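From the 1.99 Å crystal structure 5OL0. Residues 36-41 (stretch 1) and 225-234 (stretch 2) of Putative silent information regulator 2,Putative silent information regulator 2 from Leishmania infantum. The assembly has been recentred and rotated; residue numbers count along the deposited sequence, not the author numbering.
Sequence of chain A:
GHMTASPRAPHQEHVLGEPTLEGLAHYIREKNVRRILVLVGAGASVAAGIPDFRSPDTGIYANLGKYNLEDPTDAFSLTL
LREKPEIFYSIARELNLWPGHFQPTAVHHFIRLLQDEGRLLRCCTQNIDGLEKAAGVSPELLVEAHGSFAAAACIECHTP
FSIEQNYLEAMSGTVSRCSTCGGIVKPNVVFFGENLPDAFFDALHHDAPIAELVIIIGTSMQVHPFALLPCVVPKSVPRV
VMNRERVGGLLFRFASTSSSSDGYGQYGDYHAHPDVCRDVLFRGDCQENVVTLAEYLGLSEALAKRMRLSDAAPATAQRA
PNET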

# COMPACT_ATOMS: atom_id res chain seq x y z
N ILE A 36 -13.25 -9.44 -3.39
CA ILE A 36 -11.82 -9.40 -3.73
C ILE A 36 -11.14 -8.45 -2.72
O ILE A 36 -11.49 -7.29 -2.62
CB ILE A 36 -11.49 -8.94 -5.15
CG1 ILE A 36 -12.21 -9.83 -6.16
CG2 ILE A 36 -9.97 -8.93 -5.38
CD1 ILE A 36 -12.11 -9.39 -7.62
N LEU A 37 -10.16 -8.99 -1.98
CA LEU A 37 -9.33 -8.17 -1.10
C LEU A 37 -8.08 -7.80 -1.89
O LEU A 37 -7.37 -8.67 -2.38
CB LEU A 37 -8.97 -8.97 0.13
CG LEU A 37 -8.00 -8.32 1.11
CD1 LEU A 37 -8.65 -7.17 1.82
CD2 LEU A 37 -7.56 -9.35 2.11
N VAL A 38 -7.83 -6.50 -2.02
CA VAL A 38 -6.66 -6.06 -2.73
C VAL A 38 -5.76 -5.44 -1.70
O VAL A 38 -6.18 -4.57 -0.93
CB VAL A 38 -7.01 -5.01 -3.82
CG1 VAL A 38 -5.74 -4.59 -4.62
CG2 VAL A 38 -8.03 -5.58 -4.76
N LEU A 39 -4.53 -5.89 -1.70
CA LEU A 39 -3.44 -5.31 -0.92
C LEU A 39 -2.40 -4.64 -1.80
O LEU A 39 -1.98 -5.21 -2.82
CB LEU A 39 -2.71 -6.41 -0.14
CG LEU A 39 -3.60 -7.38 0.62
CD1 LEU A 39 -2.76 -8.34 1.44
CD2 LEU A 39 -4.57 -6.65 1.54
N VAL A 40 -1.92 -3.48 -1.37
CA VAL A 40 -1.11 -2.64 -2.18
C VAL A 40 0.13 -2.23 -1.44
O VAL A 40 0.03 -1.84 -0.30
CB VAL A 40 -1.90 -1.37 -2.59
CG1 VAL A 40 -1.09 -0.59 -3.61
CG2 VAL A 40 -3.23 -1.71 -3.22
N GLY A 41 1.30 -2.28 -2.09
CA GLY A 41 2.54 -1.75 -1.49
C GLY A 41 3.36 -0.90 -2.46
O GLY A 41 2.88 -0.56 -3.52
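Stretch 2 (225-234) PFALLPCVVP

Stretch 1 is a strand from Ile36 to Val40, followed by Gly41 in loop. Across from it, Phe226 to Cys231 adopt helical phi/psi values without the regular bonding of a helix; turns are pinned locally, by Leu228 N to Pro225 O at 2.9 Å and Leu229 N to Phe226 O at 3.1 Å. The closest CA atoms are Leu39 CA and Leu229 CA, 8.3 Å apart, and no hydrogen bond joins the two stretches. Side chains fill the gap. Contacts run in opposite sequence order: Val40 meets Phe226, Leu39 meets Phe226, Leu229 and Pro230, and Leu37 meets Val233.

The apolar packing follows the strand's alternation. Leu37 and Leu39 point toward stretch 2, while Ile36 and Val38 make no contact with it. Leu39 (m, t) is the hub: its CD2 lies 3.8 Å from Leu229 CD1, its CD1 3.7 Å from Pro230 CD, and its CB 4.3 Å from Phe226 CZ, so one forked side chain engages three neighbours. Leu37 CD2 reaches Val233 CG1 more loosely, at 4.3 Å.

One contact involves strand backbone. Phe226 CA-to-CB points sideways, but the end of the side chain (chi1 t) comes nearer, and CZ lies 4.1 Å from Val40 O; the CA-to-CB bond of Val40 points away. The two sides together bury 256 Å², and Leu39 contributes the largest covered area of any residue.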

# COMPACT_ATOMS: atom_id res chain seq x y z
N PRO A 225 1.62 -5.22 11.68
CA PRO A 225 0.83 -6.39 11.36
C PRO A 225 0.18 -6.50 9.92
O PRO A 225 -0.52 -7.47 9.64
CB PRO A 225 -0.26 -6.35 12.43
CG PRO A 225 -0.48 -4.90 12.69
CD PRO A 225 0.86 -4.25 12.50
N PHE A 226 0.43 -5.54 9.06
CA PHE A 226 -0.06 -5.51 7.69
C PHE A 226 0.15 -6.83 6.97
O PHE A 226 -0.76 -7.35 6.34
CB PHE A 226 0.62 -4.39 6.85
CG PHE A 226 -0.02 -4.19 5.49
CD1 PHE A 226 -1.13 -3.32 5.34
CD2 PHE A 226 0.36 -4.95 4.39
CE1 PHE A 226 -1.74 -3.14 4.09
CE2 PHE A 226 -0.25 -4.77 3.14
CZ PHE A 226 -1.30 -3.87 2.99
N ALA A 227 1.33 -7.41 7.11
CA ALA A 227 1.65 -8.67 6.43
C ALA A 227 0.79 -9.85 6.88
O ALA A 227 0.78 -10.89 6.24
CB ALA A 227 3.11 -8.97 6.58
N LEU A 228 -0.00 -9.69 7.93
CA LEU A 228 -0.89 -10.79 8.34
C LEU A 228 -2.09 -10.94 7.45
O LEU A 228 -2.70 -12.01 7.42
CB LEU A 228 -1.40 -10.63 9.73
CG LEU A 228 -0.43 -10.90 10.86
CD1 LEU A 228 -1.08 -10.42 12.15
CD2 LEU A 228 -0.17 -12.40 10.91
N LEU A 229 -2.44 -9.88 6.74
CA LEU A 229 -3.68 -9.90 5.98
C LEU A 229 -3.88 -11.15 5.12
O LEU A 229 -4.89 -11.82 5.24
CB LEU A 229 -3.83 -8.61 5.16
CG LEU A 229 -4.30 -7.43 5.98
CD1 LEU A 229 -4.00 -6.15 5.24
CD2 LEU A 229 -5.81 -7.50 6.30
N PRO A 230 -2.93 -11.48 4.27
CA PRO A 230 -3.15 -12.64 3.41
C PRO A 230 -2.99 -13.98 4.10
O PRO A 230 -3.32 -15.02 3.49
CB PRO A 230 -2.04 -12.49 2.35
CG PRO A 230 -0.96 -11.74 3.03
CD PRO A 230 -1.64 -10.82 3.98
N CYS A 231 -2.43 -13.96 5.31
CA CYS A 231 -2.32 -15.16 6.15
C CYS A 231 -3.63 -15.62 6.78
O CYS A 231 -3.72 -16.77 7.17
CB CYS A 231 -1.24 -14.97 7.24
SG CYS A 231 0.38 -14.62 6.44
N VAL A 232 -4.61 -14.73 6.93
CA VAL A 232 -5.87 -15.01 7.65
C VAL A 232 -7.06 -15.25 6.68
O VAL A 232 -8.14 -15.56 7.10
CB VAL A 232 -6.26 -13.94 8.70
CG1 VAL A 232 -5.21 -13.82 9.84
CG2 VAL A 232 -6.42 -12.57 8.08
N VAL A 233 -6.85 -15.15 5.37
CA VAL A 233 -7.89 -15.50 4.42
C VAL A 233 -8.07 -17.02 4.45
O VAL A 233 -7.14 -17.73 4.81
CB VAL A 233 -7.59 -15.01 2.99
CG1 VAL A 233 -7.30 -13.53 3.02
CG2 VAL A 233 -6.44 -15.77 2.36
N PRO A 234 -9.22 -17.52 4.01
CA PRO A 234 -9.43 -18.98 4.02
C PRO A 234 -8.31 -19.74 3.24
O PRO A 234 -7.82 -19.27 2.20
CB PRO A 234 -10.79 -19.14 3.36
CG PRO A 234 -11.51 -17.83 3.62
CD PRO A 234 -10.43 -16.78 3.59